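Local coordinates for GDSL-like Lipase/Acylhydrolase family protein (Neisseria meningitidis, PDB 4K7J), which probably removes O-acetyl groups from peptidoglycan, as an SGNH-family esterase working through a catalytic triad, at residues M336-W339 against L340-W344. Residues are numbered along the deposited sequence; the frame is centred on the assembly and turned at random.
Sequences MKNW and LNQGW
Trp344 turns the edge of its indole toward the face of Trp339, an edge-to-face pair with the planes 62° apart and 5.8 Å between the centroids of the Trp339 six-membered and Trp344 five-membered rings. Closer in, Trp344 CB rests 3.5 Å from Trp339 CE3. The two residues are also joined through the backbone, since Trp344 N donates to Trp339 O at 2.9 Å. On the outer side of the turn, Gln342 NE2 gives a hydrogen bond to Asn338 OD1 at 3.3 Å. That oxygen lies near the plane of the Gln342 amide, whereas the nitrogen sits above the side-chain carbonyl plane of Asn338 and misses its lone pairs; the amide planes stand 78° apart. Lys337 sets CG opposite its backbone N and bends at chi2 (-134°), so that its chain passes across Asn341 at a slant and CE comes 3.2 Å from Asn341 OD1. Along the backbone, Leu340 N and Asn341 N donate to Met336 O and Lys337 O, as expected in a helix. Beyond the pair, Lys355 and Arg359 of helix 354-373 form cation-pi contacts with Trp344. Gly343, at positive phi, donates from N to Leu340 O at 3.1 Å; with the Trp344-Trp339 backbone bond, this completes the Schellman motif that ends helix 336-341.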
loop_
_atom_site.group_PDB
_atom_site.type_symbol
_atom_site.label_atom_id
_atom_site.label_comp_id
_atom_site.label_asym_id
_atom_site.label_seq_id
_atom_site.Cartn_x
_atom_site.Cartn_y
_atom_site.Cartn_z
ATOM N N MET A 336 19.516 -11.568 -8.712
ATOM C CA MET A 336 18.549 -12.370 -7.969
ATOM C C MET A 336 19.105 -13.721 -7.537
ATOM O O MET A 336 18.835 -14.166 -6.416
ATOM C CB MET A 336 17.221 -12.536 -8.728
ATOM C CG MET A 336 16.262 -13.578 -8.122
ATOM S SD MET A 336 15.805 -13.236 -6.399
ATOM C CE MET A 336 14.270 -12.318 -6.565
ATOM N N LYS A 337 19.877 -14.377 -8.401
ATOM C CA LYS A 337 20.415 -15.683 -8.021
ATOM C C LYS A 337 21.351 -15.549 -6.823
ATOM O O LYS A 337 21.333 -16.373 -5.915
ATOM C CB LYS A 337 21.111 -16.399 -9.183
ATOM C CG LYS A 337 21.261 -17.910 -8.947
ATOM C CD LYS A 337 22.664 -18.390 -9.296
ATOM C CE LYS A 337 22.993 -19.761 -8.684
ATOM N NZ LYS A 337 24.463 -20.105 -8.791
ATOM N N ASN A 338 22.147 -14.489 -6.806
ATOM C CA ASN A 338 23.020 -14.230 -5.674
ATOM C C ASN A 338 22.211 -14.002 -4.396
ATOM O O ASN A 338 22.536 -14.544 -3.339
ATOM C CB ASN A 338 23.917 -13.026 -5.952
ATOM C CG ASN A 338 25.125 -12.984 -5.046
ATOM O OD1 ASN A 338 25.694 -14.026 -4.705
ATOM N ND2 ASN A 338 25.523 -11.781 -4.635
ATOM N N TRP A 339 21.153 -13.201 -4.501
ATOM C CA TRP A 339 20.262 -12.947 -3.366
ATOM C C TRP A 339 19.664 -14.244 -2.835
ATOM O O TRP A 339 19.577 -14.456 -1.620
ATOM C CB TRP A 339 19.150 -11.961 -3.745
ATOM C CG TRP A 339 19.553 -10.519 -3.566
ATOM C CD1 TRP A 339 20.638 -9.902 -4.120
ATOM C CD2 TRP A 339 18.874 -9.515 -2.790
ATOM N NE1 TRP A 339 20.679 -8.585 -3.734
ATOM C CE2 TRP A 339 19.610 -8.323 -2.917
ATOM C CE3 TRP A 339 17.714 -9.514 -2.004
ATOM C CZ2 TRP A 339 19.230 -7.138 -2.287
ATOM C CZ3 TRP A 339 17.334 -8.343 -1.379
ATOM C CH2 TRP A 339 18.089 -7.166 -1.525
ATOM N N LEU A 340 19.262 -15.101 -3.765
ATOM C CA LEU A 340 18.683 -16.397 -3.450
ATOM C C LEU A 340 19.720 -17.254 -2.719
ATOM O O LEU A 340 19.433 -17.856 -1.683
ATOM C CB LEU A 340 18.268 -17.073 -4.761
ATOM C CG LEU A 340 17.391 -18.321 -4.798
ATOM C CD1 LEU A 340 16.751 -18.416 -6.175
ATOM C CD2 LEU A 340 18.184 -19.587 -4.498
ATOM N N ASN A 341 20.928 -17.310 -3.265
ATOM C CA ASN A 341 21.967 -18.141 -2.666
ATOM C C ASN A 341 22.279 -17.722 -1.235
ATOM O O ASN A 341 22.691 -18.542 -0.421
ATOM C CB ASN A 341 23.244 -18.136 -3.506
ATOM C CG ASN A 341 23.077 -18.856 -4.824
ATOM O OD1 ASN A 341 23.690 -18.480 -5.826
ATOM N ND2 ASN A 341 22.251 -19.898 -4.836
ATOM N N GLN A 342 22.068 -16.449 -0.924
ATOM C CA GLN A 342 22.437 -15.946 0.384
ATOM C C GLN A 342 21.259 -15.818 1.350
ATOM O O GLN A 342 21.408 -15.295 2.451
ATOM C CB GLN A 342 23.198 -14.630 0.252
ATOM C CG GLN A 342 24.452 -14.771 -0.600
ATOM C CD GLN A 342 25.385 -13.591 -0.454
ATOM O OE1 GLN A 342 25.505 -13.017 0.622
ATOM N NE2 GLN A 342 26.046 -13.219 -1.543
ATOM N N GLY A 343 20.098 -16.314 0.943
ATOM C CA GLY A 343 18.933 -16.315 1.811
ATOM C C GLY A 343 18.169 -15.003 1.897
ATOM O O GLY A 343 17.251 -14.872 2.713
ATOM N N TRP A 344 18.530 -14.033 1.061
ATOM C CA TRP A 344 17.789 -12.771 1.004
ATOM C C TRP A 344 16.596 -12.867 0.050
ATOM O O TRP A 344 15.760 -11.967 -0.018
ATOM C CB TRP A 344 18.704 -11.621 0.591
ATOM C CG TRP A 344 19.868 -11.417 1.519
ATOM C CD1 TRP A 344 21.084 -12.020 1.442
ATOM C CD2 TRP A 344 19.920 -10.551 2.662
ATOM N NE1 TRP A 344 21.896 -11.587 2.461
ATOM C CE2 TRP A 344 21.206 -10.684 3.226
ATOM C CE3 TRP A 344 19.003 -9.680 3.266
ATOM C CZ2 TRP A 344 21.603 -9.975 4.366
ATOM C CZ3 TRP A 344 19.398 -8.975 4.397
ATOM C CH2 TRP A 344 20.688 -9.129 4.937
#